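Local coordinates for protein EmGH1 (Erythrobacter marinus, PDB 5Z87) that probably hydrolyses beta-glucosidic bonds, as expected of a glycoside hydrolase family 3 enzyme, and binds magnesium, at residues A[52-57]-A[119-124]; A[464-469]-A[613-618]; A[705-710]-A[741-746]. All coordinates share one frame; numbering follows the deposited sequence.

Interaction 1: A[52-57]-A[119-124]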
ATOM      1  N   ASN A  52      -6.734  44.510  17.452  1.00 26.20           N
ATOM      2  CA  ASN A  52      -7.858  45.414  17.685  1.00 32.05           C
ATOM      3  C   ASN A  52      -7.683  46.758  16.993  1.00 25.00           C
ATOM      4  O   ASN A  52      -8.674  47.451  16.764  1.00 31.27           O
ATOM      5  CB  ASN A  52      -8.063  45.628  19.183  1.00 24.17           C
ATOM      6  CG  ASN A  52      -8.556  44.368  19.881  1.00 38.20           C
ATOM      7  OD1 ASN A  52      -9.253  43.550  19.276  1.00 39.70           O
ATOM      8  ND2 ASN A  52      -8.187  44.197  21.152  1.00 36.09           N
ATOM      9  N   LEU A  53      -6.461  47.132  16.629  1.00 30.06           N
ATOM     10  CA  LEU A  53      -6.222  48.412  15.976  1.00 21.84           C
ATOM     11  C   LEU A  53      -6.263  48.341  14.454  1.00 26.91           C
ATOM     12  O   LEU A  53      -6.231  49.394  13.808  1.00 31.29           O
ATOM     13  CB  LEU A  53      -4.866  48.975  16.413  1.00 23.40           C
ATOM     14  CG  LEU A  53      -4.599  48.955  17.914  1.00 29.46           C
ATOM     15  CD1 LEU A  53      -3.227  49.504  18.215  1.00 26.34           C
ATOM     16  CD2 LEU A  53      -5.670  49.746  18.639  1.00 29.11           C
ATOM     17  N   MET A  54      -6.345  47.146  13.863  1.00 24.14           N
ATOM     18  CA  MET A  54      -6.088  46.968  12.438  1.00 21.74           C
ATOM     19  C   MET A  54      -7.384  46.848  11.648  1.00 18.26           C
ATOM     20  O   MET A  54      -8.390  46.359  12.153  1.00 22.32           O
ATOM     21  CB  MET A  54      -5.219  45.727  12.198  1.00 21.63           C
ATOM     22  CG  MET A  54      -3.900  45.763  12.955  1.00 26.32           C
ATOM     23  SD  MET A  54      -2.903  44.264  12.848  1.00 28.73           S
ATOM     24  CE  MET A  54      -2.613  44.155  11.073  1.00 17.69           C
ATOM     25  N   THR A  55      -7.346  47.300  10.395  1.00 23.66           N
ATOM     26  CA  THR A  55      -8.472  47.138   9.489  1.00 28.01           C
ATOM     27  C   THR A  55      -8.518  45.710   8.923  1.00 32.97           C
ATOM     28  O   THR A  55      -7.591  44.913   9.080  1.00 28.66           O
ATOM     29  CB  THR A  55      -8.389  48.151   8.343  1.00 33.44           C
ATOM     30  OG1 THR A  55      -7.326  47.782   7.443  1.00 26.31           O
ATOM     31  CG2 THR A  55      -8.149  49.577   8.893  1.00 26.25           C
ATOM     32  N   LEU A  56      -9.626  45.401   8.244  1.00 28.23           N
ATOM     33  CA  LEU A  56      -9.742  44.144   7.511  1.00 34.20           C
ATOM     34  C   LEU A  56      -8.584  43.959   6.533  1.00 32.20           C
ATOM     35  O   LEU A  56      -7.950  42.896   6.495  1.00 27.57           O
ATOM     36  CB  LEU A  56     -11.076  44.106   6.765  1.00 28.56           C
ATOM     37  CG  LEU A  56     -11.268  42.989   5.739  1.00 31.41           C
ATOM     38  CD1 LEU A  56     -11.233  41.648   6.433  1.00 25.81           C
ATOM     39  CD2 LEU A  56     -12.580  43.162   4.990  1.00 30.34           C
ATOM     40  N   ASP A  57      -8.294  44.990   5.733  1.00 28.00           N
ATOM     41  CA  ASP A  57      -7.239  44.892   4.729  1.00 27.14           C
ATOM     42  C   ASP A  57      -5.864  44.719   5.361  1.00 30.73           C
ATOM     43  O   ASP A  57      -5.006  44.018   4.804  1.00 26.08           O
ATOM     44  CB  ASP A  57      -7.258  46.125   3.826  1.00 24.79           C
ATOM     45  CG  ASP A  57      -8.451  46.142   2.889  1.00 35.73           C
ATOM     46  OD1 ASP A  57      -9.227  45.167   2.898  1.00 37.87           O
ATOM     47  OD2 ASP A  57      -8.614  47.127   2.138  1.00 43.46           O
ATOM     48  N   SER A 119       3.631  49.219   6.708  1.00 28.02           N
ATOM     49  CA  SER A 119       2.698  48.912   7.783  1.00 27.19           C
ATOM     50  C   SER A 119       2.506  50.112   8.711  1.00 31.02           C
ATOM     51  O   SER A 119       3.473  50.634   9.279  1.00 26.78           O
ATOM     52  CB  SER A 119       3.190  47.713   8.587  1.00 25.80           C
ATOM     53  OG  SER A 119       2.372  47.496   9.728  1.00 20.59           O
ATOM     54  N   ARG A 120       1.243  50.517   8.892  1.00 28.31           N
ATOM     55  CA  ARG A 120       0.885  51.567   9.844  1.00 28.41           C
ATOM     56  C   ARG A 120       1.498  51.327  11.217  1.00 27.10           C
ATOM     57  O   ARG A 120       1.755  52.285  11.957  1.00 33.60           O
ATOM     58  CB  ARG A 120      -0.641  51.651   9.948  1.00 28.39           C
ATOM     59  CG  ARG A 120      -1.192  52.891  10.592  1.00 36.23           C
ATOM     60  CD  ARG A 120      -2.649  53.132  10.178  1.00 32.77           C
ATOM     61  NE  ARG A 120      -3.511  51.985  10.474  1.00 24.36           N
ATOM     62  CZ  ARG A 120      -4.546  52.017  11.308  1.00 40.29           C
ATOM     63  NH1 ARG A 120      -4.850  53.147  11.947  1.00 37.47           N
ATOM     64  NH2 ARG A 120      -5.269  50.918  11.511  1.00 25.30           N
ATOM     65  N   PHE A 121       1.778  50.066  11.557  1.00 30.47           N
ATOM     66  CA  PHE A 121       2.323  49.675  12.853  1.00 25.98           C
ATOM     67  C   PHE A 121       3.725  49.080  12.757  1.00 24.98           C
ATOM     68  O   PHE A 121       4.237  48.556  13.752  1.00 28.69           O
ATOM     69  CB  PHE A 121       1.376  48.686  13.531  1.00 23.73           C
ATOM     70  CG  PHE A 121      -0.044  49.161  13.577  1.00 31.71           C
ATOM     71  CD1 PHE A 121      -0.484  49.975  14.619  1.00 26.55           C
ATOM     72  CD2 PHE A 121      -0.930  48.836  12.557  1.00 28.28           C
ATOM     73  CE1 PHE A 121      -1.796  50.436  14.655  1.00 23.95           C
ATOM     74  CE2 PHE A 121      -2.243  49.286  12.588  1.00 27.08           C
ATOM     75  CZ  PHE A 121      -2.674  50.084  13.640  1.00 29.19           C
ATOM     76  N   GLY A 122       4.359  49.151  11.595  1.00 29.29           N
ATOM     77  CA  GLY A 122       5.724  48.669  11.464  1.00 34.56           C
ATOM     78  C   GLY A 122       5.894  47.167  11.578  1.00 28.48           C
ATOM     79  O   GLY A 122       6.954  46.705  12.024  1.00 25.35           O
ATOM     80  N   ILE A 123       4.887  46.389  11.187  1.00 25.80           N
ATOM     81  CA  ILE A 123       4.972  44.929  11.250  1.00 20.04           C
ATOM     82  C   ILE A 123       5.996  44.445  10.226  1.00 17.20           C
ATOM     83  O   ILE A 123       5.827  44.688   9.021  1.00 20.83           O
ATOM     84  CB  ILE A 123       3.598  44.279  11.017  1.00 26.47           C
ATOM     85  CG1 ILE A 123       2.550  44.897  11.956  1.00 17.05           C
ATOM     86  CG2 ILE A 123       3.688  42.737  11.176  1.00 22.38           C
ATOM     87  CD1 ILE A 123       1.085  44.536  11.621  1.00 22.91           C
ATOM     88  N   PRO A 124       7.075  43.795  10.646  1.00 18.89           N
ATOM     89  CA  PRO A 124       8.005  43.201   9.680  1.00 26.02           C
ATOM     90  C   PRO A 124       7.442  41.897   9.118  1.00 20.76           C
ATOM     91  O   PRO A 124       6.469  41.331   9.620  1.00 20.24           O
ATOM     92  CB  PRO A 124       9.281  42.956  10.506  1.00 20.56           C
ATOM     93  CG  PRO A 124       8.992  43.532  11.895  1.00 20.17           C
ATOM     94  CD  PRO A 124       7.499  43.530  12.030  1.00 19.39           C
TER
HETATM   95  O   HOH W   1      -6.395  52.006  14.837  1.00 24.99           O
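Phe121 sets CZ, CE1 and CE2 against Leu53 and Met54, in the loop that leads into helix 56-61, while Arg120 reaches past the same ring to a backbone carbonyl. Phe121 CZ lies 3.7 Å from Leu53 CB, and CD1 of that leucine adds a contact at CE1. Next to it, Phe121 CE2 stands 3.9 Å from Met54 CG, so that Leu53 and Met54 share the outer atoms of one ring, each side chain running aslant to it. Met54 then bends at its last torsion (chi3 60°), which turns Met54 CE to meet Ile123 CD1 tip to tip at 3.8 Å. The polar part lies beside this apolar patch. Arg120 leaves the backbone with CG anti to N (chi1 -165°) and is bent at chi3, and one face of its guanidinium lies against Phe121 CZ, 3.4 Å from the plane and offset toward the rim. Arg120 NH2 gives a weak hydrogen bond to Leu53 O, 2.9 Å long but bent to 120° at the hydrogen. A water donates to Leu53 O at 2.8 Å and accepts only weakly from Arg120 NH1. The stronger partner of Arg120 is Glu58, in helix 56-61, which pairs with NE. Behind the contact, Ser119 OG accepts from Phe121 N in an ST turn and also from Ile123 N at 3.1 Å, fixing the course of the type I turn that carries Arg120 and Phe121. Leu50 and Leu377, from helices 43-51 and 366-382, extend the apolar side. The contact joins two loops at the surface of the TIM-barrel-like N-terminal domain, away from the ligand pocket; the weak, bent bond to Leu53 O probably adds less than the apolar touch and the Glu58 salt bridge.

Interaction 2: A[464-469]-A[613-618]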
ATOM      1  N   GLU A 464      38.291  13.084  -2.178  1.00 32.13           N
ATOM      2  CA  GLU A 464      39.095  14.096  -1.502  1.00 27.02           C
ATOM      3  C   GLU A 464      39.417  13.691  -0.071  1.00 33.46           C
ATOM      4  O   GLU A 464      40.539  13.900   0.407  1.00 31.53           O
ATOM      5  CB  GLU A 464      38.362  15.436  -1.527  1.00 26.76           C
ATOM      6  CG  GLU A 464      39.219  16.600  -1.063  1.00 38.48           C
ATOM      7  CD  GLU A 464      38.427  17.882  -0.882  1.00 42.57           C
ATOM      8  OE1 GLU A 464      37.719  18.303  -1.836  1.00 35.07           O
ATOM      9  OE2 GLU A 464      38.506  18.456   0.227  1.00 39.82           O
ATOM     10  N   GLY A 465      38.447  13.113   0.635  1.00 28.90           N
ATOM     11  CA  GLY A 465      38.710  12.691   1.999  1.00 27.35           C
ATOM     12  C   GLY A 465      39.758  11.598   2.069  1.00 26.37           C
ATOM     13  O   GLY A 465      40.600  11.586   2.970  1.00 28.45           O
ATOM     14  N   LEU A 466      39.729  10.678   1.111  1.00 24.77           N
ATOM     15  CA  LEU A 466      40.713   9.604   1.076  1.00 35.83           C
ATOM     16  C   LEU A 466      42.075  10.096   0.580  1.00 38.63           C
ATOM     17  O   LEU A 466      43.117   9.654   1.082  1.00 35.27           O
ATOM     18  CB  LEU A 466      40.182   8.461   0.213  1.00 27.05           C
ATOM     19  CG  LEU A 466      39.224   7.544   0.977  1.00 34.95           C
ATOM     20  CD1 LEU A 466      38.545   6.574   0.025  1.00 26.05           C
ATOM     21  CD2 LEU A 466      39.950   6.801   2.111  1.00 27.77           C
ATOM     22  N   GLN A 467      42.092  11.013  -0.396  1.00 33.18           N
ATOM     23  CA  GLN A 467      43.355  11.612  -0.823  1.00 37.41           C
ATOM     24  C   GLN A 467      44.063  12.291   0.343  1.00 42.29           C
ATOM     25  O   GLN A 467      45.269  12.113   0.542  1.00 39.40           O
ATOM     26  CB  GLN A 467      43.114  12.617  -1.939  1.00 30.65           C
ATOM     27  CG  GLN A 467      42.821  12.010  -3.291  1.00 26.39           C
ATOM     28  CD  GLN A 467      42.269  13.060  -4.245  1.00 24.81           C
ATOM     29  OE1 GLN A 467      41.748  14.089  -3.808  1.00 29.47           O
ATOM     30  NE2 GLN A 467      42.378  12.810  -5.540  1.00 24.60           N
ATOM     31  N   ALA A 468      43.323  13.077   1.129  1.00 34.88           N
ATOM     32  CA  ALA A 468      43.932  13.755   2.267  1.00 26.63           C
ATOM     33  C   ALA A 468      44.416  12.763   3.307  1.00 41.05           C
ATOM     34  O   ALA A 468      45.431  13.010   3.968  1.00 41.37           O
ATOM     35  CB  ALA A 468      42.945  14.730   2.900  1.00 26.71           C
ATOM     36  N   TYR A 469      43.703  11.646   3.470  1.00 40.08           N
ATOM     37  CA  TYR A 469      44.144  10.620   4.404  1.00 34.11           C
ATOM     38  C   TYR A 469      45.404   9.925   3.901  1.00 39.09           C
ATOM     39  O   TYR A 469      46.321   9.644   4.682  1.00 38.29           O
ATOM     40  CB  TYR A 469      43.027   9.603   4.636  1.00 30.87           C
ATOM     41  CG  TYR A 469      43.243   8.805   5.893  1.00 29.44           C
ATOM     42  CD1 TYR A 469      44.063   7.684   5.890  1.00 29.25           C
ATOM     43  CD2 TYR A 469      42.647   9.180   7.092  1.00 32.09           C
ATOM     44  CE1 TYR A 469      44.277   6.956   7.043  1.00 31.08           C
ATOM     45  CE2 TYR A 469      42.848   8.452   8.247  1.00 28.22           C
ATOM     46  CZ  TYR A 469      43.677   7.345   8.214  1.00 28.68           C
ATOM     47  OH  TYR A 469      43.900   6.611   9.355  1.00 34.29           O
ATOM     48  N   SER A 613      38.042   8.257   7.984  1.00 28.70           N
ATOM     49  CA  SER A 613      38.370   7.926   9.366  1.00 27.26           C
ATOM     50  C   SER A 613      37.773   6.585   9.790  1.00 35.30           C
ATOM     51  O   SER A 613      38.372   5.860  10.599  1.00 32.08           O
ATOM     52  CB  SER A 613      37.889   9.048  10.290  1.00 25.21           C
ATOM     53  OG  SER A 613      38.571  10.262  10.011  1.00 37.93           O
ATOM     54  N   ILE A 614      36.595   6.240   9.269  1.00 29.00           N
ATOM     55  CA  ILE A 614      35.986   4.969   9.633  1.00 33.44           C
ATOM     56  C   ILE A 614      36.609   3.837   8.832  1.00 26.68           C
ATOM     57  O   ILE A 614      36.777   2.726   9.346  1.00 29.57           O
ATOM     58  CB  ILE A 614      34.459   5.038   9.449  1.00 28.34           C
ATOM     59  CG1 ILE A 614      33.828   5.763  10.628  1.00 26.00           C
ATOM     60  CG2 ILE A 614      33.839   3.648   9.304  1.00 20.42           C
ATOM     61  CD1 ILE A 614      32.506   6.406  10.279  1.00 34.42           C
ATOM     62  N   LEU A 615      36.983   4.091   7.581  1.00 23.76           N
ATOM     63  CA  LEU A 615      37.596   3.029   6.790  1.00 32.40           C
ATOM     64  C   LEU A 615      38.902   2.539   7.411  1.00 35.07           C
ATOM     65  O   LEU A 615      39.252   1.363   7.261  1.00 38.91           O
ATOM     66  CB  LEU A 615      37.829   3.500   5.359  1.00 27.36           C
ATOM     67  CG  LEU A 615      36.575   3.512   4.485  1.00 29.73           C
ATOM     68  CD1 LEU A 615      36.841   4.226   3.174  1.00 31.44           C
ATOM     69  CD2 LEU A 615      36.092   2.108   4.235  1.00 24.98           C
ATOM     70  N   PHE A 616      39.605   3.395   8.152  1.00 31.82           N
ATOM     71  CA  PHE A 616      40.932   3.071   8.660  1.00 33.72           C
ATOM     72  C   PHE A 616      40.958   2.865  10.171  1.00 33.22           C
ATOM     73  O   PHE A 616      42.035   2.677  10.747  1.00 44.32           O
ATOM     74  CB  PHE A 616      41.931   4.158   8.233  1.00 28.95           C
ATOM     75  CG  PHE A 616      42.387   4.017   6.795  1.00 31.84           C
ATOM     76  CD1 PHE A 616      43.295   3.028   6.437  1.00 30.49           C
ATOM     77  CD2 PHE A 616      41.893   4.850   5.805  1.00 30.66           C
ATOM     78  CE1 PHE A 616      43.707   2.878   5.119  1.00 31.84           C
ATOM     79  CE2 PHE A 616      42.292   4.704   4.479  1.00 31.19           C
ATOM     80  CZ  PHE A 616      43.202   3.717   4.136  1.00 32.08           C
ATOM     81  N   GLY A 617      39.808   2.894  10.830  1.00 32.71           N
ATOM     82  CA  GLY A 617      39.746   2.529  12.223  1.00 22.10           C
ATOM     83  C   GLY A 617      39.930   3.653  13.207  1.00 29.30           C
ATOM     84  O   GLY A 617      39.803   3.413  14.414  1.00 30.21           O
ATOM     85  N   ASP A 618      40.235   4.872  12.751  1.00 24.12           N
ATOM     86  CA  ASP A 618      40.338   5.979  13.701  1.00 28.13           C
ATOM     87  C   ASP A 618      39.001   6.236  14.385  1.00 27.71           C
ATOM     88  O   ASP A 618      38.961   6.619  15.558  1.00 26.22           O
ATOM     89  CB  ASP A 618      40.821   7.251  13.001  1.00 28.60           C
ATOM     90  CG  ASP A 618      42.125   7.050  12.241  1.00 36.53           C
ATOM     91  OD1 ASP A 618      42.871   6.099  12.547  1.00 36.48           O
ATOM     92  OD2 ASP A 618      42.399   7.845  11.319  1.00 43.82           O
TER
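Tyr469 OH donates a hydrogen bond of 2.8 Å to Asp618 OD2, tip to tip between helix 462-473 and the loop just after helix 607-615, in the family 3 C-terminal domain. Helix 462-473 supplies the tyrosine; the aspartate follows the end of helix 607-615, which closes in a Schellman motif with Gly617 at positive phi. The hydroxyl meets OD2 on the syn side, 28° out of the carboxylate plane, while OD2 itself lies at the edge of the tyrosine ring and in its plane. Tyr469 CB points toward segment 613-618, and CG is set anti to the backbone N (chi1 -161°). The tyrosine ring lies almost parallel to that of Phe616, the planes 5° apart and the centroids 4.5 Å, but the two are displaced so far that little of one ring lies over the other. Each ring puts atoms near its rim over the other's face: Tyr469 CE1 lies over Phe616, 3.4 Å from Phe616 CD2. Leu466, one helical turn before the tyrosine, brings CD2 to the edge of the phenylalanine ring, 3.9 Å from Phe616 CE2, and the same methyl touches Leu615 CD1, the two leucine side chains crossing at about a right angle. Both helices pack here beside the mixed sheet of this domain: Leu466 and Phe616 rest on Met437 of strand 436-440, and Leu615 on Leu598 of strand 596-601. Beyond the ring pair, Tyr469 OH also lies 3.3 Å from Phe616 CB.

Interaction 3: A[705-710]-A[741-746]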
ATOM      1  N   ASP A 705      27.616   1.469  20.931  1.00 27.27           N
ATOM      2  CA  ASP A 705      26.462   0.702  20.489  1.00 30.72           C
ATOM      3  C   ASP A 705      25.206   1.454  20.919  1.00 28.21           C
ATOM      4  O   ASP A 705      25.225   2.240  21.876  1.00 24.51           O
ATOM      5  CB  ASP A 705      26.480  -0.729  21.066  1.00 23.22           C
ATOM      6  CG  ASP A 705      25.712  -1.728  20.201  1.00 28.21           C
ATOM      7  OD1 ASP A 705      25.366  -1.395  19.047  1.00 30.28           O
ATOM      8  OD2 ASP A 705      25.463  -2.861  20.671  1.00 29.62           O
ATOM      9  N   VAL A 706      24.108   1.206  20.211  1.00 21.19           N
ATOM     10  CA  VAL A 706      22.812   1.776  20.562  1.00 19.02           C
ATOM     11  C   VAL A 706      21.969   0.678  21.197  1.00 24.49           C
ATOM     12  O   VAL A 706      21.489  -0.228  20.510  1.00 22.91           O
ATOM     13  CB  VAL A 706      22.110   2.392  19.349  1.00 24.67           C
ATOM     14  CG1 VAL A 706      20.787   2.998  19.774  1.00 17.71           C
ATOM     15  CG2 VAL A 706      23.013   3.452  18.700  1.00 23.77           C
ATOM     16  N   VAL A 707      21.803   0.757  22.517  1.00 24.06           N
ATOM     17  CA  VAL A 707      20.926  -0.142  23.255  1.00 20.93           C
ATOM     18  C   VAL A 707      19.477   0.229  22.962  1.00 29.18           C
ATOM     19  O   VAL A 707      19.093   1.398  23.078  1.00 31.06           O
ATOM     20  CB  VAL A 707      21.245  -0.040  24.752  1.00 22.66           C
ATOM     21  CG1 VAL A 707      20.248  -0.799  25.595  1.00 20.22           C
ATOM     22  CG2 VAL A 707      22.662  -0.531  25.008  1.00 27.79           C
ATOM     23  N   GLN A 708      18.659  -0.758  22.576  1.00 25.03           N
ATOM     24  CA  GLN A 708      17.316  -0.496  22.061  1.00 19.02           C
ATOM     25  C   GLN A 708      16.261  -1.234  22.877  1.00 18.69           C
ATOM     26  O   GLN A 708      16.375  -2.443  23.109  1.00 23.19           O
ATOM     27  CB  GLN A 708      17.222  -0.884  20.579  1.00 19.05           C
ATOM     28  CG  GLN A 708      18.197  -0.099  19.713  1.00 25.47           C
ATOM     29  CD  GLN A 708      18.348  -0.637  18.296  1.00 24.53           C
ATOM     30  OE1 GLN A 708      17.398  -1.140  17.680  1.00 21.21           O
ATOM     31  NE2 GLN A 708      19.558  -0.532  17.771  1.00 19.05           N
ATOM     32  N   LEU A 709      15.222  -0.505  23.287  1.00 27.29           N
ATOM     33  CA  LEU A 709      14.122  -1.043  24.081  1.00 23.11           C
ATOM     34  C   LEU A 709      12.834  -1.065  23.254  1.00 23.62           C
ATOM     35  O   LEU A 709      12.525  -0.102  22.549  1.00 22.27           O
ATOM     36  CB  LEU A 709      13.925  -0.212  25.351  1.00 19.02           C
ATOM     37  CG  LEU A 709      12.960  -0.750  26.424  1.00 30.45           C
ATOM     38  CD1 LEU A 709      13.595  -1.878  27.218  1.00 25.68           C
ATOM     39  CD2 LEU A 709      12.535   0.365  27.356  1.00 25.82           C
ATOM     40  N   TYR A 710      12.092  -2.174  23.337  1.00 19.61           N
ATOM     41  CA  TYR A 710      10.844  -2.370  22.608  1.00 17.22           C
ATOM     42  C   TYR A 710       9.818  -2.996  23.537  1.00 20.97           C
ATOM     43  O   TYR A 710      10.164  -3.632  24.538  1.00 18.71           O
ATOM     44  CB  TYR A 710      11.009  -3.299  21.392  1.00 17.82           C
ATOM     45  CG  TYR A 710      12.023  -2.876  20.364  1.00 18.29           C
ATOM     46  CD1 TYR A 710      13.385  -3.093  20.569  1.00 19.59           C
ATOM     47  CD2 TYR A 710      11.621  -2.297  19.154  1.00 17.61           C
ATOM     48  CE1 TYR A 710      14.331  -2.709  19.593  1.00 17.24           C
ATOM     49  CE2 TYR A 710      12.550  -1.920  18.181  1.00 18.98           C
ATOM     50  CZ  TYR A 710      13.909  -2.131  18.412  1.00 17.31           C
ATOM     51  OH  TYR A 710      14.837  -1.755  17.465  1.00 17.82           O
ATOM     52  N   VAL A 741      22.435   0.207  31.374  1.00 30.38           N
ATOM     53  CA  VAL A 741      21.605   1.288  30.850  1.00 27.07           C
ATOM     54  C   VAL A 741      20.248   1.263  31.536  1.00 30.75           C
ATOM     55  O   VAL A 741      19.642   0.201  31.713  1.00 28.41           O
ATOM     56  CB  VAL A 741      21.460   1.168  29.327  1.00 25.59           C
ATOM     57  CG1 VAL A 741      20.538   2.240  28.794  1.00 27.65           C
ATOM     58  CG2 VAL A 741      22.806   1.292  28.681  1.00 27.24           C
ATOM     59  N   GLN A 742      19.767   2.434  31.946  1.00 33.92           N
ATOM     60  CA  GLN A 742      18.504   2.549  32.662  1.00 28.88           C
ATOM     61  C   GLN A 742      17.459   3.169  31.746  1.00 29.38           C
ATOM     62  O   GLN A 742      17.722   4.186  31.096  1.00 28.16           O
ATOM     63  CB  GLN A 742      18.673   3.390  33.930  1.00 33.48           C
ATOM     64  CG  GLN A 742      19.659   2.792  34.930  1.00 27.24           C
ATOM     65  CD  GLN A 742      19.048   1.661  35.735  1.00 28.96           C
ATOM     66  OE1 GLN A 742      17.827   1.527  35.815  1.00 35.14           O
ATOM     67  NE2 GLN A 742      19.895   0.841  36.342  1.00 28.06           N
ATOM     68  N   PHE A 743      16.286   2.544  31.679  1.00 25.07           N
ATOM     69  CA  PHE A 743      15.130   3.101  30.993  1.00 26.64           C
ATOM     70  C   PHE A 743      13.967   3.231  31.969  1.00 25.83           C
ATOM     71  O   PHE A 743      13.894   2.538  32.992  1.00 25.86           O
ATOM     72  CB  PHE A 743      14.689   2.223  29.812  1.00 21.35           C
ATOM     73  CG  PHE A 743      15.730   2.043  28.746  1.00 22.45           C
ATOM     74  CD1 PHE A 743      15.898   2.996  27.763  1.00 21.58           C
ATOM     75  CD2 PHE A 743      16.512   0.904  28.708  1.00 24.42           C
ATOM     76  CE1 PHE A 743      16.849   2.830  26.761  1.00 23.36           C
ATOM     77  CE2 PHE A 743      17.459   0.732  27.715  1.00 27.21           C
ATOM     78  CZ  PHE A 743      17.626   1.700  26.739  1.00 24.37           C
ATOM     79  N   GLU A 744      13.020   4.094  31.629  1.00 27.20           N
ATOM     80  CA  GLU A 744      11.796   4.174  32.416  1.00 34.03           C
ATOM     81  C   GLU A 744      10.609   4.251  31.472  1.00 27.00           C
ATOM     82  O   GLU A 744      10.595   5.074  30.552  1.00 33.83           O
ATOM     83  CB  GLU A 744      11.807   5.376  33.375  1.00 28.46           C
ATOM     84  CG  GLU A 744      10.789   5.229  34.514  1.00 39.41           C
ATOM     85  CD  GLU A 744      10.884   6.321  35.577  1.00 39.60           C
ATOM     86  OE1 GLU A 744      10.045   7.241  35.553  1.00 48.14           O
ATOM     87  OE2 GLU A 744      11.784   6.250  36.444  1.00 53.55           O
ATOM     88  N   LEU A 745       9.621   3.392  31.704  1.00 21.11           N
ATOM     89  CA  LEU A 745       8.417   3.327  30.894  1.00 26.31           C
ATOM     90  C   LEU A 745       7.207   3.717  31.730  1.00 32.65           C
ATOM     91  O   LEU A 745       7.205   3.564  32.955  1.00 28.34           O
ATOM     92  CB  LEU A 745       8.235   1.916  30.322  1.00 25.81           C
ATOM     93  CG  LEU A 745       9.304   1.558  29.299  1.00 25.26           C
ATOM     94  CD1 LEU A 745       9.165   0.116  28.887  1.00 31.71           C
ATOM     95  CD2 LEU A 745       9.149   2.472  28.117  1.00 22.66           C
ATOM     96  N   GLY A 746       6.173   4.218  31.063  1.00 35.62           N
ATOM     97  CA  GLY A 746       4.944   4.567  31.741  1.00 26.76           C
ATOM     98  C   GLY A 746       3.697   4.373  30.901  1.00 28.32           C
ATOM     99  O   GLY A 746       3.722   3.756  29.826  1.00 25.11           O
TER
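Leu709 and Phe743 meet by a CH-pi contact, the aliphatic carbon set squarely over the aromatic face. Leu709 CB lies 4.2 Å from the Phe743 ring centroid, only 3° off the ring normal, and the two side chains run antiparallel alongside one another. Leu709 CG stands anti to the backbone N (chi1 -171°); beyond it, Leu709 CD2 reaches Phe743 CB at 3.8 Å. One further contact meets the ring edge; the others are methyl to methyl. Val707 CG1 comes to the edge of the phenylalanine ring, in its plane and 3.8 Å from Phe743 CZ, so face and edge of one ring are taken by two residues of strand 703-713. Tip to tip, Leu709 CD2 meets Leu745 CD1 at 3.7 Å; Val707 CG2 and Val741 CG2 face each other in the same manner at 4.1 Å. No hydrogen bond joins the two segments. Their axes are 9.4 Å apart at closest approach and 31° from parallel, for they belong to different sheets of the fibronectin type III-like domain: this is the interior of a beta sandwich. Val693 and Val695 of strand 689-697 continue the apolar layer. On the far side of strand 703-713, Tyr710 OH donates to Gln708 OE1 at 2.6 Å. Between these two segments the contact is apolar, so it probably rests on burial and side-chain fit.

How the interactions relate
Following the chain from the N terminus, the three contacts close one after another; none nests in or crosses another. Interaction 1 closes a loop of 61 residues within the N-terminal domain, joining the start of helix 56-61 to the loop before strand 126-129. Interaction 2 spans 143 residues and brings together helices 462-473 and 607-615 of the C-terminal domain. Interaction 3, with 30 residues between its segments, links the two sheets of the fibronectin type III-like domain. Interactions 1 and 2 lie on opposite sides of the chain's centre, their centres 57 Å apart; interactions 2 and 3 come within about 13 Å between nearest atoms, without touching.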